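Local structure of dihydropyrimidinase (Brevibacillus agri, 3SFW) at residues 97-100 against 101-105; 108-111 against 112-115; 160-163 against 164-167; 128-131 against 132-135; 70-73 against 74-78. The protein probably catalyses the reversible hydrolytic ring opening of dihydropyrimidines at a two-zinc site, as in other dihydropyrimidinases. All coordinates share one frame; numbering follows the deposited sequence.

Contact 1. Residues 97-100 against 101-105; sequences KGES and LHSAI
The N-terminal cap of helix 101-112 is made here by Ser100, whose hydroxyl meets the backbone of Ser103. Ser103 N donates to Ser100 OG at 2.9 Å with an N-H...O angle of 150°, which meets the definition of an N-cap bond. The torsion explains it: chi1 of 80° holds OG over its own backbone, between N and the carbonyl carbon, and turned to the first helical turn. A water accepts from Ser100 N at 3.0 Å. In the crossover from strand 86-93 to strand 119-124, this cap turns the loop into the connecting helix. Glu136, from helix 131-142, accepts from the amides of Leu101 and His102, so a second side chain serves the same helix end. Glu99 approaches from beside the turn. With chi1 at 177° its extended chain lays the carboxylate alongside Ala104, and OE1 comes to 3.8 Å from Ala104 CB. The same oxygen is hydrogen-bonded to Ser96 N, which ties the carboxylate back to its own loop. Replacing Glu99 by an alanine would probably leave Ser96 N without that acceptor and take a favourable negative charge from the helix N-terminus.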
loop_
_atom_site.group_PDB
_atom_site.type_symbol
_atom_site.label_atom_id
_atom_site.label_comp_id
_atom_site.label_asym_id
_atom_site.label_seq_id
_atom_site.Cartn_x
_atom_site.Cartn_y
_atom_site.Cartn_z
ATOM N N LYS A 97 -15.555 24.638 -26.688
ATOM C CA LYS A 97 -15.940 23.651 -27.700
ATOM C C LYS A 97 -16.413 24.341 -28.955
ATOM O O LYS A 97 -16.977 25.432 -28.900
ATOM C CB LYS A 97 -17.024 22.723 -27.180
ATOM C CG LYS A 97 -16.529 21.733 -26.171
ATOM C CD LYS A 97 -17.688 21.106 -25.464
ATOM C CE LYS A 97 -17.324 20.770 -24.036
ATOM N NZ LYS A 97 -18.201 19.681 -23.540
ATOM N N GLY A 98 -16.105 23.738 -30.097
ATOM C CA GLY A 98 -16.494 24.306 -31.379
ATOM C C GLY A 98 -15.616 25.437 -31.881
ATOM O O GLY A 98 -15.791 25.880 -33.008
ATOM N N GLU A 99 -14.710 25.942 -31.035
ATOM C CA GLU A 99 -13.742 26.976 -31.452
ATOM C C GLU A 99 -12.401 26.279 -31.783
ATOM O O GLU A 99 -12.017 25.322 -31.102
ATOM C CB GLU A 99 -13.550 27.996 -30.309
ATOM C CG GLU A 99 -12.508 29.085 -30.593
ATOM C CD GLU A 99 -11.804 29.666 -29.321
ATOM O OE1 GLU A 99 -11.770 28.978 -28.253
ATOM O OE2 GLU A 99 -11.200 30.775 -29.444
ATOM N N SER A 100 -11.717 26.699 -32.842
ATOM C CA SER A 100 -10.415 26.066 -33.131
ATOM C C SER A 100 -9.450 26.319 -31.980
ATOM O O SER A 100 -9.516 27.362 -31.304
ATOM C CB SER A 100 -9.825 26.561 -34.421
ATOM O OG SER A 100 -9.191 27.811 -34.270
ATOM N N LEU A 101 -8.529 25.391 -31.786
ATOM C CA LEU A 101 -7.452 25.584 -30.807
ATOM C C LEU A 101 -6.614 26.784 -31.212
ATOM O O LEU A 101 -6.132 27.515 -30.369
ATOM C CB LEU A 101 -6.555 24.337 -30.760
ATOM C CG LEU A 101 -7.242 23.009 -30.396
ATOM C CD1 LEU A 101 -6.224 21.881 -30.410
ATOM C CD2 LEU A 101 -7.924 23.119 -29.000
ATOM N N HIS A 102 -6.361 26.953 -32.519
ATOM C CA HIS A 102 -5.465 28.009 -32.942
ATOM C C HIS A 102 -6.030 29.394 -32.705
ATOM O O HIS A 102 -5.275 30.316 -32.484
ATOM C CB HIS A 102 -5.053 27.867 -34.427
ATOM C CG HIS A 102 -4.071 26.739 -34.690
ATOM N ND1 HIS A 102 -2.714 26.938 -34.869
ATOM C CD2 HIS A 102 -4.259 25.396 -34.718
ATOM C CE1 HIS A 102 -2.124 25.766 -35.085
ATOM N NE2 HIS A 102 -3.054 24.825 -35.061
ATOM N N SER A 103 -7.356 29.531 -32.751
ATOM C CA SER A 103 -7.964 30.826 -32.463
ATOM C C SER A 103 -7.752 31.192 -31.002
ATOM O O SER A 103 -7.517 32.319 -30.691
ATOM C CB SER A 103 -9.455 30.880 -32.839
ATOM O OG SER A 103 -10.205 29.936 -32.103
ATOM N N ALA A 104 -7.834 30.214 -30.122
ATOM C CA ALA A 104 -7.644 30.503 -28.672
ATOM C C ALA A 104 -6.185 30.902 -28.462
ATOM O O ALA A 104 -5.886 31.858 -27.723
ATOM C CB ALA A 104 -8.017 29.251 -27.839
ATOM N N ILE A 105 -5.263 30.174 -29.106
ATOM C CA ILE A 105 -3.841 30.532 -29.037
ATOM C C ILE A 105 -3.553 31.969 -29.507
ATOM O O ILE A 105 -2.808 32.741 -28.856
ATOM C CB ILE A 105 -2.964 29.480 -29.832
ATOM C CG1 ILE A 105 -3.143 28.094 -29.188
ATOM C CG2 ILE A 105 -1.489 29.964 -29.960
ATOM C CD1 ILE A 105 -2.644 26.907 -30.103
HETATM O O HOH W 1 -12.604 29.032 -34.478
#

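Contact 2. Residues 108-111 against 112-115; sequences WHEK and ARGK
Glu110 and Arg113 form the salt bridge of this contact, with OE2 of Glu110 3.2 Å from NH1 of Arg113. The carboxylate oxygen lies only 6° out of the guanidinium plane, so Arg113 is met at its edge, and the two flat groups are inclined by 28°. A bend at chi3 (-62°) folds the arginine back over the helix, where His109 O lies over one guanidinium face and NH2 comes to 3.7 Å from His109 CB. Backbone bonds make the second group: Ala112 N donates to Trp108 O at 3.2 Å, and Arg113 N to His109 O at 2.8 Å. They close the last turn of helix 101-112, the connecting helix of the beta-alpha-beta crossover between strands 86-93 and 119-124, and Arg113 is the first residue to leave helical torsions. A charged donor then serves a carbonyl at this end: NZ of Lys115 bonds to Glu110 O at 2.9 Å, approaching tilted from the carbonyl plane. Apolar packing comes last. CE of Lys111 sits 3.4 Å above the plane of the Trp108 ring, offset toward its rim, while NZ of Lys111 pairs with Asp62 and NE1 of Trp108 bonds to Asp91.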
loop_
_atom_site.group_PDB
_atom_site.type_symbol
_atom_site.label_atom_id
_atom_site.label_comp_id
_atom_site.label_asym_id
_atom_site.label_seq_id
_atom_site.Cartn_x
_atom_site.Cartn_y
_atom_site.Cartn_z
ATOM N N TRP A 108 -4.671 34.384 -26.766
ATOM C CA TRP A 108 -3.662 34.462 -25.703
ATOM C C TRP A 108 -2.388 35.231 -26.064
ATOM O O TRP A 108 -1.862 35.969 -25.239
ATOM C CB TRP A 108 -3.358 33.055 -25.110
ATOM C CG TRP A 108 -3.961 32.842 -23.771
ATOM C CD1 TRP A 108 -3.277 32.809 -22.572
ATOM C CD2 TRP A 108 -5.354 32.749 -23.442
ATOM N NE1 TRP A 108 -4.169 32.734 -21.526
ATOM C CE2 TRP A 108 -5.443 32.656 -22.019
ATOM C CE3 TRP A 108 -6.553 32.761 -24.202
ATOM C CZ2 TRP A 108 -6.677 32.596 -21.341
ATOM C CZ3 TRP A 108 -7.795 32.633 -23.520
ATOM C CH2 TRP A 108 -7.835 32.533 -22.106
ATOM N N HIS A 109 -1.877 35.081 -27.301
ATOM C CA HIS A 109 -0.748 35.902 -27.718
ATOM C C HIS A 109 -1.127 37.385 -27.646
ATOM O O HIS A 109 -0.311 38.214 -27.225
ATOM C CB HIS A 109 -0.315 35.523 -29.137
ATOM C CG HIS A 109 0.612 34.343 -29.188
ATOM N ND1 HIS A 109 1.922 34.411 -28.764
ATOM C CD2 HIS A 109 0.378 33.039 -29.493
ATOM C CE1 HIS A 109 2.493 33.225 -28.936
ATOM N NE2 HIS A 109 1.570 32.369 -29.348
ATOM N N GLU A 110 -2.372 37.700 -27.990
ATOM C CA GLU A 110 -2.799 39.118 -27.983
ATOM C C GLU A 110 -2.950 39.653 -26.527
ATOM O O GLU A 110 -2.539 40.771 -26.255
ATOM C CB GLU A 110 -4.064 39.325 -28.824
ATOM C CG GLU A 110 -4.632 40.768 -28.867
ATOM C CD GLU A 110 -3.660 41.806 -29.448
ATOM O OE1 GLU A 110 -3.872 43.021 -29.203
ATOM O OE2 GLU A 110 -2.696 41.424 -30.154
ATOM N N LYS A 111 -3.259 38.763 -25.569
ATOM C CA LYS A 111 -3.236 39.169 -24.150
ATOM C C LYS A 111 -1.820 39.555 -23.715
ATOM O O LYS A 111 -1.637 40.451 -22.882
ATOM C CB LYS A 111 -3.762 38.050 -23.215
ATOM C CG LYS A 111 -5.180 37.683 -23.366
ATOM C CD LYS A 111 -5.520 36.518 -22.371
ATOM C CE LYS A 111 -6.953 36.063 -22.532
ATOM N NZ LYS A 111 -7.922 37.168 -22.133
ATOM N N ALA A 112 -0.814 38.824 -24.195
ATOM C CA ALA A 112 0.533 39.016 -23.699
ATOM C C ALA A 112 1.385 40.024 -24.496
ATOM O O ALA A 112 2.289 40.667 -23.958
ATOM C CB ALA A 112 1.245 37.664 -23.602
ATOM N N ARG A 113 1.081 40.188 -25.778
ATOM C CA ARG A 113 2.044 40.850 -26.672
ATOM C C ARG A 113 2.134 42.341 -26.311
ATOM O O ARG A 113 1.125 42.995 -26.073
ATOM C CB ARG A 113 1.616 40.636 -28.129
ATOM C CG ARG A 113 2.273 41.559 -29.179
ATOM C CD ARG A 113 1.628 41.320 -30.563
ATOM N NE ARG A 113 1.828 39.943 -31.041
ATOM C CZ ARG A 113 0.867 39.020 -31.180
ATOM N NH1 ARG A 113 -0.411 39.287 -30.880
ATOM N NH2 ARG A 113 1.192 37.810 -31.635
ATOM N N GLY A 114 3.351 42.821 -26.088
ATOM C CA GLY A 114 3.542 44.229 -25.763
ATOM C C GLY A 114 3.253 44.559 -24.308
ATOM O O GLY A 114 3.304 45.730 -23.895
ATOM N N LYS A 115 2.956 43.537 -23.506
ATOM C CA LYS A 115 2.526 43.789 -22.119
ATOM C C LYS A 115 3.402 43.042 -21.081
ATOM O O LYS A 115 3.859 43.617 -20.109
ATOM C CB LYS A 115 1.016 43.430 -21.952
ATOM C CG LYS A 115 0.083 44.192 -22.902
ATOM C CD LYS A 115 -1.342 43.589 -23.004
ATOM C CE LYS A 115 -1.701 43.295 -24.502
ATOM N NZ LYS A 115 -3.153 43.249 -24.849
#

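Contact 3. Residues 160-163 against 164-167; sequences MADD and ETLF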
loop_
_atom_site.group_PDB
_atom_site.type_symbol
_atom_site.label_atom_id
_atom_site.label_comp_id
_atom_site.label_asym_id
_atom_site.label_seq_id
_atom_site.Cartn_x
_atom_site.Cartn_y
_atom_site.Cartn_z
ATOM N N MET A 160 -15.061 21.490 -17.505
ATOM C CA MET A 160 -14.935 20.055 -17.337
ATOM C C MET A 160 -14.926 19.218 -18.613
ATOM O O MET A 160 -15.653 19.519 -19.567
ATOM C CB MET A 160 -16.025 19.549 -16.402
ATOM C CG MET A 160 -15.800 18.091 -15.949
ATOM S SD MET A 160 -17.166 17.753 -14.779
ATOM C CE MET A 160 -17.031 15.976 -14.566
ATOM N N ALA A 161 -13.974 18.277 -18.670
ATOM C CA ALA A 161 -13.900 17.240 -19.711
ATOM C C ALA A 161 -14.132 15.874 -19.100
ATOM O O ALA A 161 -14.018 15.704 -17.883
ATOM C CB ALA A 161 -12.498 17.248 -20.381
ATOM N N ASP A 162 -14.421 14.896 -19.941
ATOM C CA ASP A 162 -14.758 13.565 -19.450
ATOM C C ASP A 162 -13.642 12.562 -19.752
ATOM O O ASP A 162 -12.559 12.948 -20.182
ATOM C CB ASP A 162 -16.100 13.116 -20.040
ATOM C CG ASP A 162 -16.055 12.920 -21.531
ATOM O OD1 ASP A 162 -14.964 12.906 -22.139
ATOM O OD2 ASP A 162 -17.154 12.738 -22.116
ATOM N N ASP A 163 -13.867 11.311 -19.366
ATOM C CA ASP A 163 -12.868 10.270 -19.523
ATOM C C ASP A 163 -12.506 10.011 -20.968
ATOM O O ASP A 163 -11.357 9.694 -21.267
ATOM C CB ASP A 163 -13.303 8.968 -18.845
ATOM C CG ASP A 163 -13.288 9.072 -17.317
ATOM O OD1 ASP A 163 -12.732 10.078 -16.773
ATOM O OD2 ASP A 163 -13.798 8.129 -16.678
ATOM N N GLU A 164 -13.492 10.042 -21.851
ATOM C CA GLU A 164 -13.175 9.945 -23.286
ATOM C C GLU A 164 -12.199 11.052 -23.745
ATOM O O GLU A 164 -11.172 10.758 -24.411
ATOM C CB GLU A 164 -14.486 9.974 -24.107
ATOM C CG GLU A 164 -14.241 10.060 -25.610
ATOM C CD GLU A 164 -15.551 10.097 -26.443
ATOM O OE1 GLU A 164 -15.440 10.026 -27.680
ATOM O OE2 GLU A 164 -16.665 10.185 -25.877
ATOM N N THR A 165 -12.451 12.292 -23.347
ATOM C CA THR A 165 -11.547 13.374 -23.711
ATOM C C THR A 165 -10.158 13.171 -23.109
ATOM O O THR A 165 -9.137 13.350 -23.790
ATOM C CB THR A 165 -12.139 14.730 -23.330
ATOM O OG1 THR A 165 -13.263 14.971 -24.180
ATOM C CG2 THR A 165 -11.140 15.830 -23.535
ATOM N N LEU A 166 -10.113 12.799 -21.839
ATOM C CA LEU A 166 -8.814 12.707 -21.160
ATOM C C LEU A 166 -8.027 11.542 -21.738
ATOM O O LEU A 166 -6.839 11.672 -22.040
ATOM C CB LEU A 166 -9.006 12.577 -19.624
ATOM C CG LEU A 166 -7.718 12.230 -18.846
ATOM C CD1 LEU A 166 -6.646 13.326 -19.095
ATOM C CD2 LEU A 166 -8.043 12.111 -17.345
ATOM N N PHE A 167 -8.672 10.410 -21.995
ATOM C CA PHE A 167 -7.909 9.251 -22.510
ATOM C C PHE A 167 -7.386 9.487 -23.949
ATOM O O PHE A 167 -6.216 9.232 -24.244
ATOM C CB PHE A 167 -8.792 8.001 -22.491
ATOM C CG PHE A 167 -8.041 6.733 -22.773
ATOM C CD1 PHE A 167 -8.510 5.854 -23.735
ATOM C CD2 PHE A 167 -6.884 6.399 -22.055
ATOM C CE1 PHE A 167 -7.830 4.643 -23.989
ATOM C CE2 PHE A 167 -6.198 5.213 -22.294
ATOM C CZ PHE A 167 -6.701 4.299 -23.243
HETATM O O HOH W 2 -15.155 16.232 -22.637
HETATM O O HOH W 3 -17.931 10.665 -23.662
#
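The carboxylate of Asp162 takes the amide of Thr165 on OD1 and, through a water, faces that of Glu164 with OD2. The bond from Thr165 N to Asp162 OD1 measures 2.9 Å, with an N-H...O angle of 167° and the donor close to the line of the C-O bond. This is the N-cap bond of helix 163-176, and chi1 of Asp162 (66°) makes it possible by folding CG over the backbone between N and the carbonyl carbon. Around the same oxygen, CB of Glu164 packs at 3.6 Å. The other oxygen, OD2 of Asp162, stands 4.6 Å from OE2 of Glu164. One water donates to both, at 2.7 Å to Asp162 OD2 and 2.6 Å to Glu164 OE2, and so probably eases the repulsion between the like charges. Glu164 has further positive partners, Lys168 at OE1 and Lys156 of the second subunit at OE2. A second water accepts from Asp162 N and is hydrogen-bonded to OG1 of Thr165 at 2.7 Å, while CG2 of Thr165 packs on CB of Ala161 at 3.7 Å. Behind the cap, the amides of Leu166 and Phe167 bond to the carbonyls of Asp162 and Asp163. The carboxylate of Asp163 joins Arg223 in a salt bridge and accepts from Asn186 of the second subunit, so the helix start is part of the subunit interface. Leu166 packs against helix 214-230 and strand 180-182, and Phe167 touches that helix and also Val189 of the second subunit.

Contact 4. Residues 128-131 against 132-135; sequences DAND and HVLE
From Asn130, at the N-cap position with phi and psi of -61° and 159°, the chain turns into helix 131-142, whose opening bonds run from Leu134 N to Asn130 O (3.0 Å, N-H...O angle 162°) and from Glu135 N to Asp131 O (3.0 Å). The aliphatic side chains of the first turn fold back over the loop. Leu134 reaches back with one methyl, CD2, which meets CB of Ala129 at 3.9 Å. This pair joins the residue before the N-cap to the fourth residue after it, the spacing of a hydrophobic staple, although alanine makes it a small one. CG of Leu134 lies 3.5 Å from Ala129 O, and its other methyl, CD1, is 3.6 Å from the same oxygen. Val133 packs similarly one residue earlier, with CG1 3.4 Å from Asp128 O. Substituting an alanine for Leu134 would remove both methyls, and would probably leave Ala129 without its staple partner and the loop less firmly pinned to the first turn. Outside the turn, helix 163-176 covers the loop: Asp128 packs on Thr165, and Ala129 on Lys168 and Thr169. Leu134 O accepts from Arg172 of that helix, so the two successive helices are joined by a polar bond as well as by packing.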
loop_
_atom_site.group_PDB
_atom_site.type_symbol
_atom_site.label_atom_id
_atom_site.label_comp_id
_atom_site.label_asym_id
_atom_site.label_seq_id
_atom_site.Cartn_x
_atom_site.Cartn_y
_atom_site.Cartn_z
ATOM N N ASP A 128 -12.475 19.028 -25.472
ATOM C CA ASP A 128 -12.920 17.784 -26.053
ATOM C C ASP A 128 -12.074 17.321 -27.221
ATOM O O ASP A 128 -11.368 18.104 -27.854
ATOM C CB ASP A 128 -14.402 17.824 -26.398
ATOM C CG ASP A 128 -14.656 18.291 -27.784
ATOM O OD1 ASP A 128 -15.115 17.482 -28.625
ATOM O OD2 ASP A 128 -14.370 19.468 -28.038
ATOM N N ALA A 129 -11.954 16.015 -27.345
ATOM C CA ALA A 129 -10.907 15.466 -28.204
ATOM C C ALA A 129 -11.516 14.878 -29.500
ATOM O O ALA A 129 -11.217 13.739 -29.896
ATOM C CB ALA A 129 -10.110 14.403 -27.432
ATOM N N ASN A 130 -12.412 15.651 -30.110
ATOM C CA ASN A 130 -12.951 15.304 -31.429
ATOM C C ASN A 130 -11.829 15.233 -32.483
ATOM O O ASN A 130 -10.696 15.660 -32.242
ATOM C CB ASN A 130 -14.088 16.266 -31.845
ATOM C CG ASN A 130 -13.613 17.709 -32.049
ATOM O OD1 ASN A 130 -14.083 18.630 -31.384
ATOM N ND2 ASN A 130 -12.749 17.915 -33.020
ATOM N N ASP A 131 -12.075 14.541 -33.585
ATOM C CA ASP A 131 -10.997 14.280 -34.541
ATOM C C ASP A 131 -10.308 15.549 -35.070
ATOM O O ASP A 131 -9.111 15.543 -35.373
ATOM C CB ASP A 131 -11.516 13.449 -35.722
ATOM C CG ASP A 131 -11.771 11.995 -35.360
ATOM O OD1 ASP A 131 -11.437 11.558 -34.232
ATOM O OD2 ASP A 131 -12.282 11.265 -36.237
ATOM N N HIS A 132 -11.066 16.620 -35.240
ATOM C CA HIS A 132 -10.491 17.871 -35.727
ATOM C C HIS A 132 -9.480 18.434 -34.713
ATOM O O HIS A 132 -8.416 18.916 -35.072
ATOM C CB HIS A 132 -11.598 18.900 -35.976
ATOM C CG HIS A 132 -11.128 20.151 -36.659
ATOM N ND1 HIS A 132 -11.434 20.445 -37.975
ATOM C CD2 HIS A 132 -10.388 21.194 -36.203
ATOM C CE1 HIS A 132 -10.876 21.599 -38.306
ATOM N NE2 HIS A 132 -10.237 22.074 -37.248
ATOM N N VAL A 133 -9.879 18.433 -33.444
ATOM C CA VAL A 133 -8.982 18.841 -32.370
ATOM C C VAL A 133 -7.708 17.991 -32.365
ATOM O O VAL A 133 -6.586 18.498 -32.233
ATOM C CB VAL A 133 -9.714 18.719 -31.006
ATOM C CG1 VAL A 133 -8.685 18.700 -29.827
ATOM C CG2 VAL A 133 -10.731 19.884 -30.876
ATOM N N LEU A 134 -7.873 16.692 -32.490
ATOM C CA LEU A 134 -6.726 15.802 -32.443
ATOM C C LEU A 134 -5.774 16.115 -33.608
ATOM O O LEU A 134 -4.545 16.142 -33.451
ATOM C CB LEU A 134 -7.189 14.351 -32.480
ATOM C CG LEU A 134 -7.947 13.900 -31.209
ATOM C CD1 LEU A 134 -8.270 12.425 -31.393
ATOM C CD2 LEU A 134 -7.095 14.081 -29.932
ATOM N N GLU A 135 -6.349 16.422 -34.770
ATOM C CA GLU A 135 -5.520 16.764 -35.938
ATOM C C GLU A 135 -4.792 18.077 -35.716
ATOM O O GLU A 135 -3.591 18.203 -36.006
ATOM C CB GLU A 135 -6.367 16.836 -37.236
ATOM C CG GLU A 135 -7.109 15.526 -37.552
ATOM C CD GLU A 135 -6.899 15.004 -38.993
ATOM O OE1 GLU A 135 -7.240 13.811 -39.248
ATOM O OE2 GLU A 135 -6.440 15.788 -39.874
#

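Contact 5. Residues 70-73 against 74-78; sequences TSDN and FFTGT
Asp72 and Thr76 meet through a short hydrogen bond: OG1 of Thr76 donates to OD1 of Asp72 at 2.6 Å, reaching the carboxylate on its anti side, 22° out of its plane. The same hydroxyl accepts from Asn73 N at 3.3 Å, with an N-H...O angle of 135°. Asn73 is the N-cap of helix 74-83 and Thr76 its third residue, so this bond supplies one half of a capping box. What places OG1 there is chi1 of 64°, which holds the hydroxyl between the backbone N and the carbonyl carbon, facing the loop. A water donates to Thr76 OG1 at 3.0 Å and to Ser71 O at 3.2 Å. Behind this shell, Gly77 N bonds to Asn73 O at 2.9 Å; a beta carbon on Gly77 would lie only 2.8 Å from that oxygen, a clash that its missing side chain avoids. One residue on, OG1 of Thr78 donates in the carbonyl plane to Phe74 O at 2.6 Å, and Thr78 N reaches the same oxygen. Farther out, Asn412 N also donates to OD1 of Asp72, His316 bonds to OD2, and Thr70 OG1 is hydrogen-bonded to the carbonyl of His60, a zinc ligand. Partners at both oxygens therefore fix the rotation of the Asp72 carboxylate, and the Thr76 hydroxyl has its one hydrogen committed to that carboxylate while accepting from a backbone amide and a water.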
loop_
_atom_site.group_PDB
_atom_site.type_symbol
_atom_site.label_atom_id
_atom_site.label_comp_id
_atom_site.label_asym_id
_atom_site.label_seq_id
_atom_site.Cartn_x
_atom_site.Cartn_y
_atom_site.Cartn_z
ATOM N N THR A 70 -9.744 37.756 -14.161
ATOM C CA THR A 70 -8.754 37.888 -13.078
ATOM C C THR A 70 -8.126 39.269 -13.093
ATOM O O THR A 70 -7.940 39.900 -14.170
ATOM C CB THR A 70 -7.662 36.773 -13.081
ATOM O OG1 THR A 70 -6.957 36.776 -14.351
ATOM C CG2 THR A 70 -8.269 35.455 -12.864
ATOM N N SER A 71 -7.724 39.744 -11.908
ATOM C CA SER A 71 -7.455 41.150 -11.774
ATOM C C SER A 71 -6.055 41.546 -12.179
ATOM O O SER A 71 -5.806 42.710 -12.357
ATOM C CB SER A 71 -7.741 41.654 -10.350
ATOM O OG SER A 71 -6.839 41.079 -9.444
ATOM N N ASP A 72 -5.121 40.587 -12.302
ATOM C CA ASP A 72 -3.838 40.901 -12.940
ATOM C C ASP A 72 -3.926 40.571 -14.409
ATOM O O ASP A 72 -4.395 39.493 -14.759
ATOM C CB ASP A 72 -2.696 40.041 -12.344
ATOM C CG ASP A 72 -2.059 40.676 -11.106
ATOM O OD1 ASP A 72 -1.817 41.902 -11.084
ATOM O OD2 ASP A 72 -1.722 39.902 -10.193
ATOM N N ASN A 73 -3.438 41.472 -15.261
ATOM C CA ASN A 73 -3.264 41.138 -16.671
ATOM C C ASN A 73 -1.811 40.758 -16.920
ATOM O O ASN A 73 -1.071 40.478 -15.966
ATOM C CB ASN A 73 -3.723 42.306 -17.573
ATOM C CG ASN A 73 -2.932 43.611 -17.345
ATOM O OD1 ASN A 73 -3.319 44.698 -17.858
ATOM N ND2 ASN A 73 -1.871 43.544 -16.613
ATOM N N PHE A 74 -1.416 40.618 -18.187
ATOM C CA PHE A 74 -0.037 40.172 -18.444
ATOM C C PHE A 74 0.996 41.171 -18.011
ATOM O O PHE A 74 2.067 40.781 -17.595
ATOM C CB PHE A 74 0.181 39.737 -19.896
ATOM C CG PHE A 74 -0.153 38.298 -20.120
ATOM C CD1 PHE A 74 -1.489 37.893 -20.197
ATOM C CD2 PHE A 74 0.867 37.335 -20.191
ATOM C CE1 PHE A 74 -1.856 36.538 -20.356
ATOM C CE2 PHE A 74 0.524 35.954 -20.270
ATOM C CZ PHE A 74 -0.827 35.554 -20.395
ATOM N N PHE A 75 0.652 42.472 -18.007
ATOM C CA PHE A 75 1.596 43.467 -17.509
ATOM C C PHE A 75 1.740 43.363 -15.964
ATOM O O PHE A 75 2.839 43.199 -15.452
ATOM C CB PHE A 75 1.158 44.900 -17.910
ATOM C CG PHE A 75 2.069 45.974 -17.395
ATOM C CD1 PHE A 75 1.592 46.889 -16.460
ATOM C CD2 PHE A 75 3.415 45.993 -17.741
ATOM C CE1 PHE A 75 2.426 47.878 -15.925
ATOM C CE2 PHE A 75 4.282 47.002 -17.220
ATOM C CZ PHE A 75 3.770 47.929 -16.288
ATOM N N THR A 76 0.649 43.579 -15.238
ATOM C CA THR A 76 0.761 43.633 -13.763
ATOM C C THR A 76 1.162 42.268 -13.195
ATOM O O THR A 76 1.887 42.205 -12.188
ATOM C CB THR A 76 -0.498 44.165 -13.042
ATOM O OG1 THR A 76 -1.598 43.278 -13.246
ATOM C CG2 THR A 76 -0.887 45.642 -13.563
ATOM N N GLY A 77 0.639 41.197 -13.798
ATOM C CA GLY A 77 0.934 39.860 -13.275
ATOM C C GLY A 77 2.408 39.490 -13.462
ATOM O O GLY A 77 3.026 38.893 -12.558
ATOM N N THR A 78 2.976 39.800 -14.621
ATOM C CA THR A 78 4.417 39.510 -14.835
ATOM C C THR A 78 5.294 40.439 -14.021
ATOM O O THR A 78 6.357 40.046 -13.547
ATOM C CB THR A 78 4.855 39.512 -16.333
ATOM O OG1 THR A 78 4.632 40.800 -16.933
ATOM C CG2 THR A 78 4.102 38.422 -17.089
HETATM O O HOH W 4 -4.054 44.757 -13.998
#

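How the contacts relate
Contacts 1, 3, 4 and 5 all lie at helix starts, whereas contact 2 is a helix end; it shares helix 101-112 with contact 1, their centres about 16 Å apart. Contact 3 is the buried one, with charges shared across a subunit interface, and contact 4 is a surface turn relying more on aliphatic packing. Contacts 1, 2 and 5 are partly buried. N-cap side-chain oxygens take the N3 amide in contacts 1 and 3, whereas in contact 5 the threonine at N3 takes the N-cap amide; a lysine serves a carbonyl in contact 2. Neighbours touch: Thr165 lies against Asp128 between contacts 3 and 4, Leu101 against Val133 between 1 and 4, and Phe74 against Ala112 between 5 and 2.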